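Thiamine pyrophosphokinase (Saccharomyces cerevisiae, PDB 1IG0) catalyses the ATP-dependent conversion of thiamine to thiamine diphosphate, releasing AMP, and is the only yeast enzyme able to make this cofactor. Local coordinates at residues 48-53 and 219-224; 52-57 and 313-318; 62-67 and 136-141; 93-98 and 131-136. All coordinates share one frame; numbering follows the deposited sequence.

Contact 1: 48-53 and 219-224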
loop_
_atom_site.group_PDB
_atom_site.type_symbol
_atom_site.label_atom_id
_atom_site.label_comp_id
_atom_site.label_asym_id
_atom_site.label_seq_id
_atom_site.Cartn_x
_atom_site.Cartn_y
_atom_site.Cartn_z
ATOM N N ILE B 48 15.225 -6.640 -3.034
ATOM C CA ILE B 48 15.883 -5.378 -2.717
ATOM C C ILE B 48 16.190 -4.658 -4.028
ATOM O O ILE B 48 16.718 -5.262 -4.963
ATOM C CB ILE B 48 17.193 -5.618 -1.938
ATOM C CG1 ILE B 48 16.889 -6.369 -0.637
ATOM C CG2 ILE B 48 17.875 -4.292 -1.639
ATOM C CD1 ILE B 48 18.121 -6.747 0.163
ATOM N N ASP B 49 15.854 -3.374 -4.098
ATOM C CA ASP B 49 16.087 -2.596 -5.311
ATOM C C ASP B 49 16.811 -1.281 -5.050
ATOM O O ASP B 49 17.178 -0.568 -5.985
ATOM C CB ASP B 49 14.755 -2.307 -6.009
ATOM C CG ASP B 49 13.770 -1.590 -5.109
ATOM O OD1 ASP B 49 14.142 -0.545 -4.533
ATOM O OD2 ASP B 49 12.622 -2.068 -4.981
ATOM N N ILE B 50 17.013 -0.959 -3.778
ATOM C CA ILE B 50 17.690 0.273 -3.393
ATOM C C ILE B 50 19.072 0.375 -4.037
ATOM O O ILE B 50 19.765 -0.629 -4.200
ATOM C CB ILE B 50 17.853 0.349 -1.857
ATOM C CG1 ILE B 50 18.416 1.711 -1.451
ATOM C CG2 ILE B 50 18.783 -0.762 -1.379
ATOM C CD1 ILE B 50 18.563 1.896 0.053
ATOM N N PRO B 51 19.483 1.591 -4.432
ATOM C CA PRO B 51 20.797 1.779 -5.051
ATOM C C PRO B 51 21.902 1.327 -4.100
ATOM O O PRO B 51 21.797 1.507 -2.886
ATOM C CB PRO B 51 20.835 3.279 -5.318
ATOM C CG PRO B 51 19.405 3.583 -5.627
ATOM C CD PRO B 51 18.673 2.815 -4.548
ATOM N N ARG B 52 22.961 0.747 -4.656
ATOM C CA ARG B 52 24.073 0.253 -3.853
ATOM C C ARG B 52 24.778 1.291 -2.991
ATOM O O ARG B 52 24.975 1.077 -1.796
ATOM C CB ARG B 52 25.094 -0.451 -4.746
ATOM C CG ARG B 52 24.681 -1.857 -5.107
ATOM C CD ARG B 52 25.708 -2.562 -5.957
ATOM N NE ARG B 52 25.444 -3.994 -5.956
ATOM C CZ ARG B 52 25.637 -4.773 -4.899
ATOM N NH1 ARG B 52 26.100 -4.250 -3.770
ATOM N NH2 ARG B 52 25.367 -6.069 -4.967
ATOM N N PRO B 53 25.181 2.425 -3.584
ATOM C CA PRO B 53 25.864 3.454 -2.795
ATOM C C PRO B 53 25.052 3.836 -1.556
ATOM O O PRO B 53 25.602 4.023 -0.470
ATOM C CB PRO B 53 25.992 4.607 -3.782
ATOM C CG PRO B 53 26.133 3.901 -5.094
ATOM C CD PRO B 53 25.065 2.841 -4.993
ATOM N N CYS B 219 10.486 3.650 10.434
ATOM C CA CYS B 219 10.319 4.364 9.177
ATOM C C CYS B 219 10.611 3.416 8.025
ATOM O O CYS B 219 11.596 2.679 8.054
ATOM C CB CYS B 219 11.268 5.562 9.092
ATOM S SG CYS B 219 11.103 6.529 7.560
ATOM N N TYR B 220 9.749 3.430 7.016
ATOM C CA TYR B 220 9.943 2.575 5.858
ATOM C C TYR B 220 10.582 3.367 4.740
ATOM O O TYR B 220 10.236 4.527 4.513
ATOM C CB TYR B 220 8.613 2.012 5.348
ATOM C CG TYR B 220 7.934 1.065 6.303
ATOM C CD1 TYR B 220 6.977 1.521 7.208
ATOM C CD2 TYR B 220 8.272 -0.286 6.325
ATOM C CE1 TYR B 220 6.376 0.652 8.116
ATOM C CE2 TYR B 220 7.678 -1.162 7.225
ATOM C CZ TYR B 220 6.732 -0.688 8.118
ATOM O OH TYR B 220 6.145 -1.551 9.013
ATOM N N MET B 221 11.531 2.741 4.059
ATOM C CA MET B 221 12.184 3.365 2.924
ATOM C C MET B 221 11.877 2.470 1.739
ATOM O O MET B 221 12.231 1.291 1.732
ATOM C CB MET B 221 13.694 3.454 3.120
ATOM C CG MET B 221 14.402 4.019 1.897
ATOM S SD MET B 221 16.182 4.176 2.096
ATOM C CE MET B 221 16.295 5.744 2.902
ATOM N N THR B 222 11.199 3.029 0.747
ATOM C CA THR B 222 10.833 2.276 -0.439
ATOM C C THR B 222 11.502 2.953 -1.624
ATOM O O THR B 222 12.202 3.951 -1.458
ATOM C CB THR B 222 9.302 2.272 -0.639
ATOM O OG1 THR B 222 8.887 3.515 -1.218
ATOM C CG2 THR B 222 8.597 2.097 0.698
ATOM N N PRO B 223 11.306 2.419 -2.838
ATOM C CA PRO B 223 11.935 3.044 -4.004
ATOM C C PRO B 223 11.436 4.461 -4.264
ATOM O O PRO B 223 12.062 5.215 -5.014
ATOM C CB PRO B 223 11.564 2.099 -5.145
ATOM C CG PRO B 223 11.418 0.775 -4.462
ATOM C CD PRO B 223 10.673 1.141 -3.209
ATOM N N THR B 224 10.322 4.827 -3.636
ATOM C CA THR B 224 9.734 6.147 -3.848
ATOM C C THR B 224 9.346 6.937 -2.599
ATOM O O THR B 224 9.111 8.145 -2.685
ATOM C CB THR B 224 8.468 6.039 -4.713
ATOM O OG1 THR B 224 7.518 5.188 -4.057
ATOM C CG2 THR B 224 8.801 5.456 -6.076
#

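Contact 2: 52-57 and 313-318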
loop_
_atom_site.group_PDB
_atom_site.type_symbol
_atom_site.label_atom_id
_atom_site.label_comp_id
_atom_site.label_asym_id
_atom_site.label_seq_id
_atom_site.Cartn_x
_atom_site.Cartn_y
_atom_site.Cartn_z
ATOM N N ARG B 52 22.961 0.747 -4.656
ATOM C CA ARG B 52 24.073 0.253 -3.853
ATOM C C ARG B 52 24.778 1.291 -2.991
ATOM O O ARG B 52 24.975 1.077 -1.796
ATOM C CB ARG B 52 25.094 -0.451 -4.746
ATOM C CG ARG B 52 24.681 -1.857 -5.107
ATOM C CD ARG B 52 25.708 -2.562 -5.957
ATOM N NE ARG B 52 25.444 -3.994 -5.956
ATOM C CZ ARG B 52 25.637 -4.773 -4.899
ATOM N NH1 ARG B 52 26.100 -4.250 -3.770
ATOM N NH2 ARG B 52 25.367 -6.069 -4.967
ATOM N N PRO B 53 25.181 2.425 -3.584
ATOM C CA PRO B 53 25.864 3.454 -2.795
ATOM C C PRO B 53 25.052 3.836 -1.556
ATOM O O PRO B 53 25.602 4.023 -0.470
ATOM C CB PRO B 53 25.992 4.607 -3.782
ATOM C CG PRO B 53 26.133 3.901 -5.094
ATOM C CD PRO B 53 25.065 2.841 -4.993
ATOM N N LEU B 54 23.741 3.950 -1.733
ATOM C CA LEU B 54 22.851 4.305 -0.634
ATOM C C LEU B 54 22.790 3.169 0.384
ATOM O O LEU B 54 22.849 3.401 1.591
ATOM C CB LEU B 54 21.445 4.597 -1.165
ATOM C CG LEU B 54 20.432 5.076 -0.121
ATOM C CD1 LEU B 54 20.922 6.371 0.511
ATOM C CD2 LEU B 54 19.077 5.282 -0.776
ATOM N N PHE B 55 22.671 1.941 -0.113
ATOM C CA PHE B 55 22.607 0.768 0.751
ATOM C C PHE B 55 23.821 0.718 1.673
ATOM O O PHE B 55 23.689 0.542 2.883
ATOM C CB PHE B 55 22.559 -0.508 -0.094
ATOM C CG PHE B 55 22.479 -1.769 0.720
ATOM C CD1 PHE B 55 21.276 -2.174 1.287
ATOM C CD2 PHE B 55 23.616 -2.541 0.940
ATOM C CE1 PHE B 55 21.203 -3.330 2.062
ATOM C CE2 PHE B 55 23.554 -3.698 1.714
ATOM C CZ PHE B 55 22.344 -4.093 2.275
ATOM N N TYR B 56 25.005 0.874 1.087
ATOM C CA TYR B 56 26.254 0.849 1.839
ATOM C C TYR B 56 26.232 1.872 2.968
ATOM O O TYR B 56 26.674 1.596 4.084
ATOM C CB TYR B 56 27.433 1.167 0.912
ATOM C CG TYR B 56 27.573 0.253 -0.285
ATOM C CD1 TYR B 56 28.189 0.702 -1.454
ATOM C CD2 TYR B 56 27.106 -1.061 -0.251
ATOM C CE1 TYR B 56 28.333 -0.132 -2.561
ATOM C CE2 TYR B 56 27.249 -1.905 -1.353
ATOM C CZ TYR B 56 27.862 -1.433 -2.503
ATOM O OH TYR B 56 28.002 -2.253 -3.599
ATOM N N LYS B 57 25.720 3.060 2.663
ATOM C CA LYS B 57 25.650 4.145 3.633
ATOM C C LYS B 57 24.663 3.872 4.762
ATOM O O LYS B 57 24.989 4.043 5.937
ATOM C CB LYS B 57 25.273 5.451 2.928
ATOM C CG LYS B 57 25.291 6.668 3.837
ATOM C CD LYS B 57 26.658 6.839 4.481
ATOM C CE LYS B 57 26.709 8.073 5.363
ATOM N NZ LYS B 57 28.044 8.233 6.003
ATOM N N ASP B 313 18.203 8.284 -5.558
ATOM C CA ASP B 313 19.550 8.452 -6.098
ATOM C C ASP B 313 20.240 9.750 -5.673
ATOM O O ASP B 313 21.412 9.963 -5.982
ATOM C CB ASP B 313 19.515 8.369 -7.626
ATOM C CG ASP B 313 18.922 7.065 -8.124
ATOM O OD1 ASP B 313 19.406 5.989 -7.712
ATOM O OD2 ASP B 313 17.972 7.114 -8.934
ATOM N N LYS B 314 19.517 10.604 -4.956
ATOM C CA LYS B 314 20.058 11.884 -4.495
ATOM C C LYS B 314 20.411 11.894 -3.007
ATOM O O LYS B 314 21.205 12.717 -2.551
ATOM C CB LYS B 314 19.050 13.003 -4.772
ATOM C CG LYS B 314 19.102 13.574 -6.180
ATOM C CD LYS B 314 19.006 12.502 -7.253
ATOM C CE LYS B 314 19.124 13.129 -8.630
ATOM N NZ LYS B 314 20.293 14.051 -8.690
ATOM N N LEU B 315 19.813 10.971 -2.263
ATOM C CA LEU B 315 20.012 10.854 -0.820
ATOM C C LEU B 315 21.452 10.768 -0.311
ATOM O O LEU B 315 21.851 11.532 0.569
ATOM C CB LEU B 315 19.230 9.641 -0.312
ATOM C CG LEU B 315 17.962 9.852 0.520
ATOM C CD1 LEU B 315 17.298 11.176 0.184
ATOM C CD2 LEU B 315 17.020 8.687 0.270
ATOM N N ILE B 316 22.219 9.834 -0.858
ATOM C CA ILE B 316 23.599 9.611 -0.436
ATOM C C ILE B 316 24.424 10.857 -0.103
ATOM O O ILE B 316 25.168 10.863 0.879
ATOM C CB ILE B 316 24.371 8.777 -1.490
ATOM C CG1 ILE B 316 25.741 8.377 -0.935
ATOM C CG2 ILE B 316 24.527 9.572 -2.779
ATOM C CD1 ILE B 316 26.501 7.405 -1.817
ATOM N N ASP B 317 24.290 11.909 -0.903
ATOM C CA ASP B 317 25.059 13.131 -0.681
ATOM C C ASP B 317 24.690 13.928 0.570
ATOM O O ASP B 317 25.434 14.820 0.977
ATOM C CB ASP B 317 24.964 14.045 -1.906
ATOM C CG ASP B 317 25.627 13.447 -3.132
ATOM O OD1 ASP B 317 26.828 13.108 -3.052
ATOM O OD2 ASP B 317 24.952 13.319 -4.173
ATOM N N PHE B 318 23.552 13.615 1.180
ATOM C CA PHE B 318 23.130 14.336 2.377
ATOM C C PHE B 318 23.143 13.465 3.631
ATOM O O PHE B 318 22.815 13.931 4.723
ATOM C CB PHE B 318 21.729 14.922 2.177
ATOM C CG PHE B 318 21.620 15.841 0.993
ATOM C CD1 PHE B 318 21.572 15.329 -0.299
ATOM C CD2 PHE B 318 21.589 17.221 1.169
ATOM C CE1 PHE B 318 21.495 16.178 -1.401
ATOM C CE2 PHE B 318 21.514 18.079 0.074
ATOM C CZ PHE B 318 21.466 17.557 -1.213
#

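Contact 3: 62-67 and 136-141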
loop_
_atom_site.group_PDB
_atom_site.type_symbol
_atom_site.label_atom_id
_atom_site.label_comp_id
_atom_site.label_asym_id
_atom_site.label_seq_id
_atom_site.Cartn_x
_atom_site.Cartn_y
_atom_site.Cartn_z
ATOM N N HIS B 62 23.624 2.248 10.548
ATOM C CA HIS B 62 22.848 1.499 11.525
ATOM C C HIS B 62 23.686 0.417 12.188
ATOM O O HIS B 62 24.558 -0.182 11.561
ATOM C CB HIS B 62 21.606 0.894 10.868
ATOM C CG HIS B 62 20.626 1.922 10.394
ATOM N ND1 HIS B 62 20.861 2.723 9.298
ATOM C CD2 HIS B 62 19.434 2.319 10.899
ATOM C CE1 HIS B 62 19.858 3.569 9.148
ATOM N NE2 HIS B 62 18.979 3.344 10.108
ATOM N N ASP B 63 23.419 0.181 13.467
ATOM C CA ASP B 63 24.159 -0.808 14.239
ATOM C C ASP B 63 23.754 -2.249 13.943
ATOM O O ASP B 63 24.524 -3.011 13.356
ATOM C CB ASP B 63 24.001 -0.511 15.733
ATOM C CG ASP B 63 24.657 -1.557 16.613
ATOM O OD1 ASP B 63 25.674 -2.145 16.191
ATOM O OD2 ASP B 63 24.164 -1.780 17.738
ATOM N N LEU B 64 22.546 -2.620 14.351
ATOM C CA LEU B 64 22.052 -3.975 14.139
ATOM C C LEU B 64 21.369 -4.149 12.784
ATOM O O LEU B 64 20.701 -3.242 12.292
ATOM C CB LEU B 64 21.063 -4.348 15.250
ATOM C CG LEU B 64 20.551 -5.793 15.272
ATOM C CD1 LEU B 64 21.668 -6.723 15.715
ATOM C CD2 LEU B 64 19.376 -5.908 16.226
ATOM N N LYS B 65 21.553 -5.322 12.183
ATOM C CA LYS B 65 20.924 -5.644 10.907
ATOM C C LYS B 65 20.184 -6.961 11.070
ATOM O O LYS B 65 20.773 -7.975 11.448
ATOM C CB LYS B 65 21.957 -5.778 9.784
ATOM C CG LYS B 65 22.639 -4.480 9.387
ATOM C CD LYS B 65 23.787 -4.145 10.321
ATOM C CE LYS B 65 24.480 -2.862 9.898
ATOM N NZ LYS B 65 25.692 -2.611 10.721
ATOM N N VAL B 66 18.887 -6.942 10.786
ATOM C CA VAL B 66 18.066 -8.136 10.927
ATOM C C VAL B 66 17.357 -8.504 9.631
ATOM O O VAL B 66 16.829 -7.640 8.931
ATOM C CB VAL B 66 17.002 -7.942 12.036
ATOM C CG1 VAL B 66 16.091 -9.158 12.115
ATOM C CG2 VAL B 66 17.685 -7.704 13.378
ATOM N N CYS B 67 17.359 -9.796 9.320
ATOM C CA CYS B 67 16.699 -10.310 8.128
ATOM C C CYS B 67 15.485 -11.127 8.546
ATOM O O CYS B 67 15.590 -12.023 9.386
ATOM C CB CYS B 67 17.647 -11.200 7.321
ATOM S SG CYS B 67 18.835 -10.312 6.299
ATOM N N LEU B 136 14.654 -7.303 22.439
ATOM C CA LEU B 136 15.372 -8.196 23.342
ATOM C C LEU B 136 16.877 -7.980 23.199
ATOM O O LEU B 136 17.605 -7.903 24.190
ATOM C CB LEU B 136 15.028 -9.656 23.030
ATOM C CG LEU B 136 13.674 -10.171 23.528
ATOM C CD1 LEU B 136 13.410 -11.560 22.959
ATOM C CD2 LEU B 136 13.670 -10.197 25.057
ATOM N N HIS B 137 17.337 -7.879 21.958
ATOM C CA HIS B 137 18.755 -7.672 21.685
ATOM C C HIS B 137 19.310 -6.456 22.422
ATOM O O HIS B 137 20.368 -6.526 23.048
ATOM C CB HIS B 137 18.986 -7.479 20.184
ATOM C CG HIS B 137 20.392 -7.096 19.838
ATOM N ND1 HIS B 137 21.402 -8.021 19.692
ATOM C CD2 HIS B 137 20.965 -5.881 19.658
ATOM C CE1 HIS B 137 22.538 -7.393 19.441
ATOM N NE2 HIS B 137 22.299 -6.095 19.416
ATOM N N PHE B 138 18.593 -5.341 22.341
ATOM C CA PHE B 138 19.036 -4.107 22.977
ATOM C C PHE B 138 18.631 -3.913 24.433
ATOM O O PHE B 138 19.348 -3.257 25.188
ATOM C CB PHE B 138 18.534 -2.896 22.181
ATOM C CG PHE B 138 19.254 -2.676 20.884
ATOM C CD1 PHE B 138 18.573 -2.750 19.673
ATOM C CD2 PHE B 138 20.615 -2.386 20.871
ATOM C CE1 PHE B 138 19.237 -2.539 18.467
ATOM C CE2 PHE B 138 21.289 -2.172 19.672
ATOM C CZ PHE B 138 20.599 -2.249 18.467
ATOM N N ASN B 139 17.501 -4.483 24.837
ATOM C CA ASN B 139 17.025 -4.263 26.198
ATOM C C ASN B 139 17.045 -5.420 27.192
ATOM O O ASN B 139 16.672 -5.238 28.351
ATOM C CB ASN B 139 15.619 -3.661 26.132
ATOM C CG ASN B 139 15.547 -2.464 25.197
ATOM O OD1 ASN B 139 16.354 -1.541 25.295
ATOM N ND2 ASN B 139 14.575 -2.472 24.287
ATOM N N SER B 140 17.473 -6.600 26.758
ATOM C CA SER B 140 17.532 -7.742 27.661
ATOM C C SER B 140 18.935 -8.339 27.727
ATOM O O SER B 140 19.306 -9.163 26.892
ATOM C CB SER B 140 16.544 -8.826 27.227
ATOM O OG SER B 140 16.694 -9.988 28.029
ATOM N N PRO B 141 19.737 -7.921 28.720
ATOM C CA PRO B 141 21.097 -8.452 28.851
ATOM C C PRO B 141 21.085 -9.976 28.993
ATOM O O PRO B 141 22.027 -10.659 28.585
ATOM C CB PRO B 141 21.612 -7.757 30.108
ATOM C CG PRO B 141 20.911 -6.441 30.068
ATOM C CD PRO B 141 19.501 -6.851 29.705
HETATM O O HOH W 1 24.465 -4.192 18.876
#

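Contact 4: 93-98 and 131-136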
loop_
_atom_site.group_PDB
_atom_site.type_symbol
_atom_site.label_atom_id
_atom_site.label_comp_id
_atom_site.label_asym_id
_atom_site.label_seq_id
_atom_site.Cartn_x
_atom_site.Cartn_y
_atom_site.Cartn_z
ATOM N N TYR B 93 21.167 -11.072 12.666
ATOM C CA TYR B 93 20.184 -12.123 12.913
ATOM C C TYR B 93 19.332 -12.440 11.688
ATOM O O TYR B 93 19.156 -11.612 10.795
ATOM C CB TYR B 93 19.197 -11.729 14.018
ATOM C CG TYR B 93 19.767 -11.434 15.382
ATOM C CD1 TYR B 93 20.081 -10.130 15.761
ATOM C CD2 TYR B 93 19.926 -12.452 16.323
ATOM C CE1 TYR B 93 20.529 -9.842 17.047
ATOM C CE2 TYR B 93 20.376 -12.177 17.611
ATOM C CZ TYR B 93 20.672 -10.870 17.968
ATOM O OH TYR B 93 21.090 -10.587 19.247
ATOM N N ILE B 94 18.803 -13.658 11.680
ATOM C CA ILE B 94 17.886 -14.138 10.656
ATOM C C ILE B 94 16.849 -14.858 11.509
ATOM O O ILE B 94 17.190 -15.778 12.257
ATOM C CB ILE B 94 18.527 -15.154 9.693
ATOM C CG1 ILE B 94 19.581 -14.467 8.825
ATOM C CG2 ILE B 94 17.449 -15.770 8.812
ATOM C CD1 ILE B 94 20.232 -15.401 7.808
ATOM N N ILE B 95 15.595 -14.431 11.425
ATOM C CA ILE B 95 14.556 -15.052 12.231
ATOM C C ILE B 95 13.263 -15.277 11.452
ATOM O O ILE B 95 12.889 -14.475 10.596
ATOM C CB ILE B 95 14.276 -14.196 13.491
ATOM C CG1 ILE B 95 13.337 -14.941 14.439
ATOM C CG2 ILE B 95 13.699 -12.850 13.085
ATOM C CD1 ILE B 95 13.207 -14.286 15.802
ATOM N N GLY B 96 12.595 -16.385 11.759
ATOM C CA GLY B 96 11.352 -16.741 11.094
ATOM C C GLY B 96 11.202 -18.251 11.126
ATOM O O GLY B 96 11.987 -18.926 11.793
ATOM N N ASP B 97 10.212 -18.796 10.421
ATOM C CA ASP B 97 10.027 -20.246 10.415
ATOM C C ASP B 97 11.116 -20.912 9.576
ATOM O O ASP B 97 11.365 -22.111 9.698
ATOM C CB ASP B 97 8.624 -20.622 9.909
ATOM C CG ASP B 97 8.412 -20.297 8.448
ATOM O OD1 ASP B 97 7.360 -19.706 8.126
ATOM O OD2 ASP B 97 9.280 -20.645 7.621
ATOM N N LEU B 98 11.755 -20.116 8.721
ATOM C CA LEU B 98 12.864 -20.566 7.879
ATOM C C LEU B 98 12.583 -21.534 6.730
ATOM O O LEU B 98 13.523 -22.012 6.094
ATOM C CB LEU B 98 13.962 -21.167 8.762
ATOM C CG LEU B 98 14.344 -20.379 10.018
ATOM C CD1 LEU B 98 15.512 -21.068 10.707
ATOM C CD2 LEU B 98 14.705 -18.947 9.651
ATOM N N VAL B 131 10.809 -7.420 15.470
ATOM C CA VAL B 131 10.819 -6.328 16.438
ATOM C C VAL B 131 10.937 -6.836 17.874
ATOM O O VAL B 131 11.562 -6.187 18.717
ATOM C CB VAL B 131 9.567 -5.426 16.302
ATOM C CG1 VAL B 131 9.610 -4.680 14.971
ATOM C CG2 VAL B 131 8.306 -6.256 16.404
ATOM N N ASN B 132 10.340 -7.989 18.162
ATOM C CA ASN B 132 10.445 -8.560 19.501
ATOM C C ASN B 132 11.914 -8.904 19.726
ATOM O O ASN B 132 12.475 -8.631 20.787
ATOM C CB ASN B 132 9.604 -9.835 19.630
ATOM C CG ASN B 132 8.132 -9.548 19.868
ATOM O OD1 ASN B 132 7.330 -10.469 20.036
ATOM N ND2 ASN B 132 7.769 -8.271 19.887
ATOM N N LEU B 133 12.525 -9.509 18.712
ATOM C CA LEU B 133 13.930 -9.894 18.756
ATOM C C LEU B 133 14.819 -8.668 18.927
ATOM O O LEU B 133 15.735 -8.662 19.749
ATOM C CB LEU B 133 14.315 -10.616 17.464
ATOM C CG LEU B 133 15.812 -10.815 17.208
ATOM C CD1 LEU B 133 16.405 -11.719 18.278
ATOM C CD2 LEU B 133 16.015 -11.417 15.823
ATOM N N ILE B 134 14.546 -7.634 18.139
ATOM C CA ILE B 134 15.322 -6.403 18.193
ATOM C C ILE B 134 15.294 -5.779 19.585
ATOM O O ILE B 134 16.332 -5.365 20.105
ATOM C CB ILE B 134 14.801 -5.383 17.156
ATOM C CG1 ILE B 134 15.086 -5.909 15.746
ATOM C CG2 ILE B 134 15.460 -4.026 17.371
ATOM C CD1 ILE B 134 14.416 -5.123 14.641
ATOM N N SER B 135 14.113 -5.719 20.194
ATOM C CA SER B 135 13.993 -5.144 21.528
ATOM C C SER B 135 14.774 -5.983 22.539
ATOM O O SER B 135 15.471 -5.444 23.400
ATOM C CB SER B 135 12.526 -5.059 21.950
ATOM O OG SER B 135 12.399 -4.326 23.157
ATOM N N LEU B 136 14.654 -7.303 22.439
ATOM C CA LEU B 136 15.372 -8.196 23.342
ATOM C C LEU B 136 16.877 -7.980 23.199
ATOM O O LEU B 136 17.605 -7.903 24.190
ATOM C CB LEU B 136 15.028 -9.656 23.030
ATOM C CG LEU B 136 13.674 -10.171 23.528
ATOM C CD1 LEU B 136 13.410 -11.560 22.959
ATOM C CD2 LEU B 136 13.670 -10.197 25.057
#

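Contact 1: 48-53 and 219-224
Thr-222 OG1 is gripped by two backbone N-H groups, that of Thr-224 at 3.1 Å (N to OG1) and that of Asp-225; this ST turn holds the corner in which Pro-223 meets Asp-49. The corner links the antiparallel strands 216-221 and 225-230 of the large mixed sheet, and segment 48-53 is the lead-in to helix 52-61, with Pro-51 as its N-cap residue. Threonine suits the turn because its short hydroxyl folds back onto the chain, and proline suits the bend beside it.

At the surface the Asp-49 carboxylate straddles CG of the Pro-223 ring, OD1 lying 3.0 Å and OD2 3.1 Å from that carbon, though so close an approach of an exposed carboxylate is doubtful in its exact value. CG of Asp-49 lies between its own backbone N and carbonyl carbon (chi1 57°), which swings the carboxylate over to the proline.

Deeper in, the contact turns apolar. Ile-50 is fully extended, CG1 opposite the backbone N (chi1 -174°), and pushes only its end atom forward; Met-221 comes off the strand and crosses it at about a right angle. Phe-55 and Ile-58 of the helix close around Ile-50, whose carbonyl O is hydrogen-bonded to Tyr-78 OH. Flexible, polarisable methionine fits this irregular junction: straight as far as SD, which sits 3.9 Å from Ile-50 CD1, it then bends at chi3 to -85°.

Contact 2: 52-57 and 313-318
The first turn of helix 52-61, which forms the crossover between the parallel strands 38-43 and 64-68, packs here against the C-terminal segment 313-318 through Pro-53, Leu-54, Leu-315 and Ile-316. Ile-316 reaches across with its delta methyl, and CD1 ends 3.5 Å from Pro-53 CB, tighter than usual for two carbons. Its CG1 stands opposite the backbone N (chi1 -171°) and the chain runs on straight, which carries that methyl to the far helix, where Ile-316 CD1 also lies 3.7 Å from Pro-53 O. Proline is well placed in a first helical turn, where its missing N-H costs no bond of the helix.

Leu-54 fills the deeper half. One branch, CD1, rests 3.8 Å from Leu-315 CB and nearly as close to the backbone N of Ile-316, while CD2 faces Leu-315 CD2 at 4.1 Å; the two leucines cross obliquely. Leu-315 keeps chi1 at -108°, well away from a staggered value, which suggests that it is shaped by its surroundings, among them Cys-247 of helix 241-247.

On another side of the helix, Arg-52 NH1 donates to Tyr-56 OH over 2.8 Å, a bent bond at 133°, and the guanidinium makes a cation-pi contact with Tyr-78. Lys-57 NZ makes a weak, long ion pair with Leu-319 OXT.

Between the two segments the attraction is therefore dispersive and depends on how the branched side chains fit; the charged ends of Arg-52 and Lys-57 lie to the side, while the methyls also pack on backbone atoms, Ile-316 N and Pro-53 O.

Contact 3: 62-67 and 136-141
The imidazole of His-137 carries Leu-64 over one face and a water at its edge, while the phenyl ring of Phe-138 has His-137 CD2 above its centre and Asp-63 OD2 at its edge. Leu-64 CD1 makes a CH-pi contact 3.9 Å from the centroid of the His-137 ring, 14° off the normal, and CD2 of the same leucine covers the CG-CD2 side of that ring. The CB of Leu-64 touches Phe-138 CZ at 3.9 Å, so its methyls serve the imidazole and its CB the phenyl ring. Asp-63 OD2 lies 3.5 Å from Phe-138 CE2, where the aromatic rim offers weakly positive C-H groups.

Strand 64-68 belongs to the parallel part of the central sheet in the catalytic domain, and the C-terminal turn of helix 126-139 covers this face of it; Phe-138 also reaches strands 38-43 and 184-189. With CG opposite its backbone N (chi1 173°), His-137 extends toward the strand. Both its nitrogens are engaged: ND1 with Tyr-93 OH, and NE2 at 2.9 Å from a water that donates to Asp-63 OD2 over 2.7 Å. With alanine at this position the space beside Leu-64 is likely to be left unfilled, the water to keep only Asp-63 OD2, and Tyr-93 OH to lose its partner. From the strand, Lys-65 NZ reaches back to the bend before it, bonding His-62 O at 2.8 Å and Asp-63 O at 2.9 Å.

Contact 4: 93-98 and 131-136
Leu-133 overlaps the ring of Tyr-93 with one methyl and wedges the other between that tyrosine and Ile-95. Leu-133 CD1 stands over the ring face, 4.2 Å from the centroid of Tyr-93 and 16° off its normal, displaced toward the CD2-CE2 rim in a CH-pi contact. Leu-133 CD2 drops lower, to 3.7 Å from Tyr-93 CB, and on its other flank meets Ile-95 CG2 at 3.9 Å and Ile-95 CD1 at 4.0 Å. This reach comes from a CG set opposite the helix backbone N (chi1 167°).

The pattern is that of helix on sheet in an alpha/beta domain. Tyr-93 and Ile-95, two residues apart on strand 93-96, both face helix 126-139, whereas Ile-94 between them points the other way. Beta-branched isoleucine suits a strand, and leucine gives the helix a forked tip to set between two strand residues. Phe-143 of helix 141-148 and Ile-117 of strand 115-118 pack around Leu-133.

The polar end of Tyr-93 runs on to His-137, one helical turn beyond Leu-133. A leucine in place of Tyr-93 lacks the flat ring and hydroxyl, and is likely to pack less evenly under Leu-133 and to leave His-137 ND1 without its mate.

Past Ile-95 the strand ends at Gly-96, whose backbone angles (phi 153°) would jam a CB against the preceding carbonyl O. Asp-97 follows and touches Gln-122 of the thiamine pocket. The buried tyrosine thus does two jobs, its ring packing apolar groups and its hydroxyl satisfied by the same helix.

How the contacts relate
From the N terminus, contacts 1 and 2 start on overlapping segments at the head of helix 52-61. Contact 1 closes a loop to the strand end near Met-221; contact 2 closes a longer one to the C-terminal tail, so the two loops share their start and differ in where they end. They adjoin, with Met-221 CE 4.0 Å from Leu-315 CD2. Contact 3 lies within both loops, and contact 4 within contact 3, sharing Leu-136 on helix 126-139. Contacts 3 and 4 join neighbouring strands 64-68 and 93-96 to that helix, their centres about 9 Å apart. Helix 52-61 lies across the sheet from helix 126-139, so the two pairs of contacts secure opposite layers of an alpha-beta-alpha sandwich.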